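Local coordinates for CD8 alpha antigen (Sus scrofa, PDB 5EDX), which probably acts as a T-cell coreceptor, its homodimer binding MHC class I molecules through immunoglobulin V-set domains, at residues S13-V24 and D75-E86. Numbering follows the deposited sequence.
Sequences SLGETVKLRCEV and DNFYLILHRFRE
Backbone bonds pair Val18 with Leu81, Leu20 with Leu79 and Cys22 with Phe77, two to each pair, so strands 18-24 and 76-81 run antiparallel with axes 4.7 Å apart. The straightest goes from Leu20 N to Leu79 O (2.8 Å, 175° at the hydrogen). Before Val18 and after Leu81 the two segments stay joined: Gly15 N at the type II turn of 13-16 reaches Phe84 O, Phe84 N returns to Glu16 O, and Thr17 OG1 donates to His82 O at 2.9 Å. A water bridges Gly15 O and the same His82 O, giving that carbonyl two donors.

These are the B and E strands of the immunoglobulin V-set sandwich. Their inward face carries Val18, Leu20, Cys22, Phe77, Leu79 and Leu81; Cys22 forms the disulfide to Cys94 on the opposing sheet and touches Phe77 CB through SG (3.8 Å). Val24 CG2 rests against Phe77 CE1, while Leu20, Leu79 and Leu81 pack on Tyr92.

On the outward face Tyr78 lies between two long cationic side chains. Lys19, extended throughout, lays CE 3.4 Å from Tyr78 CD1 and holds NZ over the ring face in a cation-pi contact, 4.8 Å from the centroid; NZ also hydrogen-bonds Tyr71. Arg21 runs alongside the ring, CG 3.4 Å from Tyr78 CE1, then bends at chi3 (66°); its guanidinium plane stands 70° from the ring.

Two acids meet where 18-24 ends and 76-81 begins: Glu23 OE1 sits 2.5 Å from Asp75 OD1, their carboxylates steeply inclined, so one of the two acids is probably protonated.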
ATOM      1  N   SER A  13       3.758  23.466  10.047  1.00 18.81           N
ATOM      2  CA  SER A  13       5.066  24.113  10.019  1.00 21.23           C
ATOM      3  C   SER A  13       6.066  23.254  10.780  1.00 15.36           C
ATOM      4  O   SER A  13       5.674  22.364  11.543  1.00 16.33           O
ATOM      5  CB  SER A  13       4.990  25.525  10.605  1.00 25.66           C
ATOM      6  OG  SER A  13       4.460  25.504  11.916  1.00 37.99           O
ATOM      7  N   LEU A  14       7.354  23.500  10.568  1.00 14.90           N
ATOM      8  CA  LEU A  14       8.383  22.717  11.239  1.00 16.73           C
ATOM      9  C   LEU A  14       8.196  22.748  12.754  1.00 18.68           C
ATOM     10  O   LEU A  14       7.954  23.812  13.334  1.00 16.74           O
ATOM     11  CB  LEU A  14       9.782  23.228  10.867  1.00 19.28           C
ATOM     12  CG  LEU A  14      10.229  23.055   9.416  1.00 18.18           C
ATOM     13  CD1 LEU A  14      11.590  23.722   9.207  1.00 17.93           C
ATOM     14  CD2 LEU A  14      10.287  21.588   9.034  1.00 16.82           C
ATOM     15  N   GLY A  15       8.289  21.578  13.383  1.00 16.09           N
ATOM     16  CA  GLY A  15       8.216  21.477  14.830  1.00 17.46           C
ATOM     17  C   GLY A  15       6.814  21.347  15.397  1.00 18.77           C
ATOM     18  O   GLY A  15       6.645  21.121  16.595  1.00 20.99           O
ATOM     19  N   GLU A  16       5.806  21.489  14.542  1.00 16.74           N
ATOM     20  CA  GLU A  16       4.412  21.406  14.971  1.00 19.81           C
ATOM     21  C   GLU A  16       3.994  19.962  15.234  1.00 18.42           C
ATOM     22  O   GLU A  16       4.572  19.028  14.684  1.00 16.11           O
ATOM     23  CB  GLU A  16       3.498  22.020  13.908  1.00 20.18           C
ATOM     24  CG  GLU A  16       2.013  21.910  14.223  1.00 29.77           C
ATOM     25  CD  GLU A  16       1.135  22.504  13.137  1.00 43.85           C
ATOM     26  OE1 GLU A  16       1.661  23.273  12.299  1.00 37.48           O
ATOM     27  OE2 GLU A  16      -0.080  22.203  13.129  1.00 41.71           O
ATOM     28  N   THR A  17       2.988  19.785  16.081  1.00 14.27           N
ATOM     29  CA  THR A  17       2.424  18.463  16.332  1.00 13.70           C
ATOM     30  C   THR A  17       1.210  18.266  15.433  1.00 16.80           C
ATOM     31  O   THR A  17       0.285  19.085  15.444  1.00 17.46           O
ATOM     32  CB  THR A  17       2.012  18.316  17.805  1.00 15.36           C
ATOM     33  OG1 THR A  17       3.151  18.563  18.641  1.00 16.16           O
ATOM     34  CG2 THR A  17       1.461  16.916  18.084  1.00 14.69           C
ATOM     35  N   VAL A  18       1.225  17.192  14.644  1.00 13.80           N
ATOM     36  CA  VAL A  18       0.119  16.865  13.748  1.00 14.92           C
ATOM     37  C   VAL A  18      -0.515  15.546  14.181  1.00 13.45           C
ATOM     38  O   VAL A  18       0.188  14.567  14.415  1.00 12.63           O
ATOM     39  CB  VAL A  18       0.608  16.745  12.285  1.00 12.78           C
ATOM     40  CG1 VAL A  18      -0.516  16.304  11.364  1.00 14.31           C
ATOM     41  CG2 VAL A  18       1.189  18.067  11.813  1.00 16.07           C
ATOM     42  N   LYS A  19      -1.840  15.522  14.295  1.00  9.81           N
ATOM     43  CA  LYS A  19      -2.540  14.304  14.699  1.00 12.57           C
ATOM     44  C   LYS A  19      -3.543  13.887  13.627  1.00 13.10           C
ATOM     45  O   LYS A  19      -4.428  14.664  13.257  1.00 13.20           O
ATOM     46  CB  LYS A  19      -3.239  14.510  16.045  1.00 15.70           C
ATOM     47  CG  LYS A  19      -4.004  13.290  16.552  1.00 15.66           C
ATOM     48  CD  LYS A  19      -4.320  13.459  18.031  1.00 20.73           C
ATOM     49  CE  LYS A  19      -4.962  12.214  18.611  1.00 22.50           C
ATOM     50  NZ  LYS A  19      -5.083  12.325  20.093  1.00 23.77           N
ATOM     51  N   LEU A  20      -3.385  12.667  13.121  1.00 10.15           N
ATOM     52  CA  LEU A  20      -4.243  12.140  12.068  1.00 11.06           C
ATOM     53  C   LEU A  20      -5.130  11.030  12.613  1.00 13.64           C
ATOM     54  O   LEU A  20      -4.738  10.330  13.541  1.00 11.41           O
ATOM     55  CB  LEU A  20      -3.387  11.570  10.939  1.00 11.75           C
ATOM     56  CG  LEU A  20      -2.311  12.488  10.359  1.00  8.10           C
ATOM     57  CD1 LEU A  20      -1.529  11.737   9.276  1.00 11.63           C
ATOM     58  CD2 LEU A  20      -2.917  13.775   9.810  1.00 11.65           C
ATOM     59  N   ARG A  21      -6.315  10.861  12.032  1.00 11.12           N
ATOM     60  CA  ARG A  21      -7.249   9.838  12.497  1.00 11.93           C
ATOM     61  C   ARG A  21      -7.832   9.033  11.340  1.00 11.18           C
ATOM     62  O   ARG A  21      -8.219   9.598  10.312  1.00 11.37           O
ATOM     63  CB  ARG A  21      -8.390  10.490  13.284  1.00 12.32           C
ATOM     64  CG  ARG A  21      -9.333   9.493  13.960  1.00 13.76           C
ATOM     65  CD  ARG A  21     -10.527  10.208  14.590  1.00 19.75           C
ATOM     66  NE  ARG A  21     -11.372  10.811  13.567  1.00 24.52           N
ATOM     67  CZ  ARG A  21     -11.452  12.115  13.325  1.00 31.21           C
ATOM     68  NH1 ARG A  21     -12.246  12.559  12.359  1.00 33.01           N
ATOM     69  NH2 ARG A  21     -10.749  12.974  14.053  1.00 35.07           N
ATOM     70  N   CYS A  22      -7.880   7.714  11.501  1.00 12.02           N
ATOM     71  CA  CYS A  22      -8.716   6.887  10.638  1.00 10.77           C
ATOM     72  C   CYS A  22      -9.605   6.011  11.504  1.00 13.85           C
ATOM     73  O   CYS A  22      -9.125   5.316  12.391  1.00 13.74           O
ATOM     74  CB  CYS A  22      -7.899   6.060   9.628  1.00 19.77           C
ATOM     75  SG  CYS A  22      -6.876   4.708  10.275  1.00 31.03           S
ATOM     76  N   GLU A  23     -10.906   6.087  11.258  1.00 14.62           N
ATOM     77  CA  GLU A  23     -11.872   5.248  11.952  1.00 13.14           C
ATOM     78  C   GLU A  23     -12.228   4.094  11.037  1.00 11.46           C
ATOM     79  O   GLU A  23     -12.559   4.297   9.872  1.00 13.82           O
ATOM     80  CB  GLU A  23     -13.133   6.044  12.326  1.00 12.92           C
ATOM     81  CG  GLU A  23     -14.179   5.210  13.081  1.00 13.58           C
ATOM     82  CD  GLU A  23     -15.455   5.979  13.415  1.00 21.97           C
ATOM     83  OE1 GLU A  23     -16.312   5.416  14.128  1.00 31.15           O
ATOM     84  OE2 GLU A  23     -15.615   7.131  12.968  1.00 21.04           O
ATOM     85  N   VAL A  24     -12.127   2.875  11.552  1.00 13.17           N
ATOM     86  CA  VAL A  24     -12.592   1.712  10.818  1.00 11.05           C
ATOM     87  C   VAL A  24     -14.012   1.432  11.284  1.00 14.27           C
ATOM     88  O   VAL A  24     -14.224   1.033  12.428  1.00 12.40           O
ATOM     89  CB  VAL A  24     -11.707   0.486  11.078  1.00 13.00           C
ATOM     90  CG1 VAL A  24     -12.286  -0.750  10.381  1.00 16.01           C
ATOM     91  CG2 VAL A  24     -10.284   0.758  10.615  1.00 16.42           C
ATOM     92  N   ASP A  75     -12.801   2.290  17.989  1.00 16.50           N
ATOM     93  CA  ASP A  75     -12.651   2.004  16.562  1.00 17.45           C
ATOM     94  C   ASP A  75     -11.843   3.079  15.839  1.00 14.16           C
ATOM     95  O   ASP A  75     -11.780   3.095  14.611  1.00 14.78           O
ATOM     96  CB  ASP A  75     -14.018   1.829  15.888  1.00 22.53           C
ATOM     97  CG  ASP A  75     -14.854   3.096  15.909  1.00 24.98           C
ATOM     98  OD1 ASP A  75     -15.846   3.163  15.153  1.00 30.82           O
ATOM     99  OD2 ASP A  75     -14.533   4.024  16.681  1.00 26.29           O
ATOM    100  N   ASN A  76     -11.228   3.972  16.605  1.00 14.83           N
ATOM    101  CA  ASN A  76     -10.391   5.026  16.033  1.00 12.95           C
ATOM    102  C   ASN A  76      -8.905   4.717  16.138  1.00 13.96           C
ATOM    103  O   ASN A  76      -8.423   4.298  17.187  1.00 13.40           O
ATOM    104  CB  ASN A  76     -10.665   6.353  16.728  1.00 16.63           C
ATOM    105  CG  ASN A  76     -12.074   6.839  16.509  1.00 21.12           C
ATOM    106  OD1 ASN A  76     -12.486   7.077  15.377  1.00 18.82           O
ATOM    107  ND2 ASN A  76     -12.824   6.994  17.596  1.00 25.47           N
ATOM    108  N   PHE A  77      -8.184   4.944  15.045  1.00 11.05           N
ATOM    109  CA  PHE A  77      -6.736   4.792  15.026  1.00 10.89           C
ATOM    110  C   PHE A  77      -6.097   6.154  14.771  1.00 10.70           C
ATOM    111  O   PHE A  77      -6.577   6.928  13.946  1.00 11.77           O
ATOM    112  CB  PHE A  77      -6.321   3.782  13.954  1.00 10.50           C
ATOM    113  CG  PHE A  77      -6.881   2.405  14.178  1.00 13.61           C
ATOM    114  CD1 PHE A  77      -8.144   2.069  13.711  1.00 13.45           C
ATOM    115  CD2 PHE A  77      -6.155   1.456  14.881  1.00 12.31           C
ATOM    116  CE1 PHE A  77      -8.668   0.798  13.933  1.00 16.88           C
ATOM    117  CE2 PHE A  77      -6.657   0.193  15.100  1.00 13.51           C
ATOM    118  CZ  PHE A  77      -7.922  -0.143  14.628  1.00 12.27           C
ATOM    119  N   TYR A  78      -5.024   6.451  15.492  1.00 10.42           N
ATOM    120  CA  TYR A  78      -4.397   7.759  15.401  1.00  9.11           C
ATOM    121  C   TYR A  78      -2.922   7.640  15.086  1.00  8.71           C
ATOM    122  O   TYR A  78      -2.269   6.682  15.497  1.00 10.15           O
ATOM    123  CB  TYR A  78      -4.558   8.518  16.719  1.00 11.62           C
ATOM    124  CG  TYR A  78      -5.993   8.804  17.080  1.00 13.53           C
ATOM    125  CD1 TYR A  78      -6.614   9.969  16.659  1.00 15.12           C
ATOM    126  CD2 TYR A  78      -6.726   7.905  17.840  1.00 14.05           C
ATOM    127  CE1 TYR A  78      -7.940  10.236  16.989  1.00 17.48           C
ATOM    128  CE2 TYR A  78      -8.051   8.163  18.178  1.00 15.70           C
ATOM    129  CZ  TYR A  78      -8.647   9.330  17.749  1.00 19.05           C
ATOM    130  OH  TYR A  78      -9.964   9.585  18.080  1.00 18.39           O
ATOM    131  N   LEU A  79      -2.410   8.628  14.359  1.00 11.01           N
ATOM    132  CA  LEU A  79      -0.976   8.771  14.134  1.00  9.36           C
ATOM    133  C   LEU A  79      -0.603  10.175  14.569  1.00 11.40           C
ATOM    134  O   LEU A  79      -1.288  11.137  14.227  1.00 12.72           O
ATOM    135  CB  LEU A  79      -0.644   8.598  12.653  1.00  8.28           C
ATOM    136  CG  LEU A  79       0.847   8.514  12.326  1.00  9.98           C
ATOM    137  CD1 LEU A  79       1.405   7.168  12.750  1.00 11.98           C
ATOM    138  CD2 LEU A  79       1.090   8.747  10.845  1.00 10.68           C
ATOM    139  N   ILE A  80       0.480  10.298  15.326  1.00  8.79           N
ATOM    140  CA  ILE A  80       0.905  11.606  15.789  1.00  9.40           C
ATOM    141  C   ILE A  80       2.304  11.903  15.278  1.00  8.73           C
ATOM    142  O   ILE A  80       3.235  11.153  15.541  1.00 10.76           O
ATOM    143  CB  ILE A  80       0.901  11.697  17.322  1.00 10.24           C
ATOM    144  CG1 ILE A  80      -0.524  11.539  17.870  1.00 12.27           C
ATOM    145  CG2 ILE A  80       1.485  13.033  17.765  1.00 13.41           C
ATOM    146  CD1 ILE A  80      -0.926  10.112  18.114  1.00 19.89           C
ATOM    147  N   LEU A  81       2.437  12.984  14.520  1.00  9.50           N
ATOM    148  CA  LEU A  81       3.745  13.477  14.114  1.00 11.08           C
ATOM    149  C   LEU A  81       4.092  14.543  15.150  1.00 11.44           C
ATOM    150  O   LEU A  81       3.560  15.652  15.116  1.00 12.21           O
ATOM    151  CB  LEU A  81       3.678  14.074  12.711  1.00 10.93           C
ATOM    152  CG  LEU A  81       2.976  13.231  11.638  1.00 12.58           C
ATOM    153  CD1 LEU A  81       2.899  13.996  10.324  1.00 12.66           C
ATOM    154  CD2 LEU A  81       3.669  11.886  11.441  1.00 12.70           C
ATOM    155  N   HIS A  82       4.960  14.185  16.090  1.00 11.65           N
ATOM    156  CA  HIS A  82       5.164  14.989  17.296  1.00 13.56           C
ATOM    157  C   HIS A  82       5.875  16.314  17.095  1.00 14.06           C
ATOM    158  O   HIS A  82       5.588  17.292  17.793  1.00 17.36           O
ATOM    159  CB  HIS A  82       5.906  14.168  18.348  1.00 13.79           C
ATOM    160  CG  HIS A  82       5.045  13.143  19.016  1.00 14.02           C
ATOM    161  ND1 HIS A  82       5.032  11.821  18.637  1.00 19.80           N
ATOM    162  CD2 HIS A  82       4.153  13.258  20.027  1.00 11.55           C
ATOM    163  CE1 HIS A  82       4.173  11.157  19.395  1.00 13.08           C
ATOM    164  NE2 HIS A  82       3.625  12.008  20.243  1.00 20.28           N
ATOM    165  N   ARG A  83       6.815  16.338  16.159  1.00 12.85           N
ATOM    166  CA  ARG A  83       7.681  17.489  15.975  1.00 14.22           C
ATOM    167  C   ARG A  83       8.008  17.536  14.493  1.00 12.32           C
ATOM    168  O   ARG A  83       9.077  17.100  14.060  1.00 13.16           O
ATOM    169  CB  ARG A  83       8.955  17.305  16.810  1.00 20.25           C
ATOM    170  CG  ARG A  83       9.504  18.576  17.434  1.00 29.04           C
ATOM    171  CD  ARG A  83      10.584  18.256  18.468  1.00 18.71           C
ATOM    172  NE  ARG A  83      10.078  18.291  19.838  1.00 18.00           N
ATOM    173  CZ  ARG A  83      10.776  17.908  20.904  1.00 16.20           C
ATOM    174  NH1 ARG A  83      12.013  17.445  20.762  1.00 16.17           N
ATOM    175  NH2 ARG A  83      10.241  17.981  22.114  1.00 17.97           N
ATOM    176  N   PHE A  84       7.066  18.066  13.721  1.00 11.77           N
ATOM    177  CA  PHE A  84       7.029  17.880  12.273  1.00 12.14           C
ATOM    178  C   PHE A  84       8.359  18.206  11.598  1.00 13.24           C
ATOM    179  O   PHE A  84       8.878  19.319  11.717  1.00 15.50           O
ATOM    180  CB  PHE A  84       5.879  18.700  11.673  1.00 10.80           C
ATOM    181  CG  PHE A  84       5.596  18.395  10.228  1.00 10.24           C
ATOM    182  CD1 PHE A  84       5.032  17.185   9.861  1.00 13.21           C
ATOM    183  CD2 PHE A  84       5.863  19.330   9.241  1.00 13.05           C
ATOM    184  CE1 PHE A  84       4.763  16.903   8.539  1.00  9.82           C
ATOM    185  CE2 PHE A  84       5.590  19.052   7.909  1.00 15.76           C
ATOM    186  CZ  PHE A  84       5.046  17.837   7.558  1.00 12.60           C
ATOM    187  N   ARG A  85       8.908  17.220  10.900  1.00 13.68           N
ATOM    188  CA  ARG A  85      10.166  17.390  10.185  1.00 12.20           C
ATOM    189  C   ARG A  85       9.903  17.653   8.704  1.00 15.24           C
ATOM    190  O   ARG A  85       8.846  17.300   8.171  1.00 12.99           O
ATOM    191  CB  ARG A  85      11.038  16.145  10.373  1.00 13.10           C
ATOM    192  CG  ARG A  85      11.370  15.850  11.840  1.00 14.22           C
ATOM    193  CD  ARG A  85      11.891  14.422  12.054  1.00 15.04           C
ATOM    194  NE  ARG A  85      10.870  13.415  11.777  1.00 15.20           N
ATOM    195  CZ  ARG A  85      11.044  12.104  11.916  1.00 17.18           C
ATOM    196  NH1 ARG A  85      12.203  11.620  12.345  1.00 15.45           N
ATOM    197  NH2 ARG A  85      10.059  11.269  11.626  1.00 16.12           N
ATOM    198  N   GLU A  86      10.864  18.277   8.033  1.00 11.53           N
ATOM    199  CA  GLU A  86      10.717  18.559   6.612  1.00 12.06           C
ATOM    200  C   GLU A  86      10.462  17.262   5.850  1.00 16.83           C
ATOM    201  O   GLU A  86       9.642  17.209   4.929  1.00 14.09           O
ATOM    202  CB  GLU A  86      11.977  19.249   6.091  1.00 12.40           C
ATOM    203  CG  GLU A  86      11.873  19.688   4.645  1.00 16.30           C
ATOM    204  CD  GLU A  86      12.969  20.657   4.260  1.00 27.36           C
ATOM    205  OE1 GLU A  86      13.884  20.875   5.081  1.00 18.33           O
ATOM    206  OE2 GLU A  86      12.913  21.204   3.140  1.00 24.95           O
TER
HETATM  207  O   HOH W   1       6.786  19.525  18.617  1.00 40.16           O
HETATM  208  O   HOH W   2     -10.667  12.584  17.391  1.00 35.41           O
HETATM  209  O   HOH W   3     -14.153   9.209  15.324  1.00 32.64           O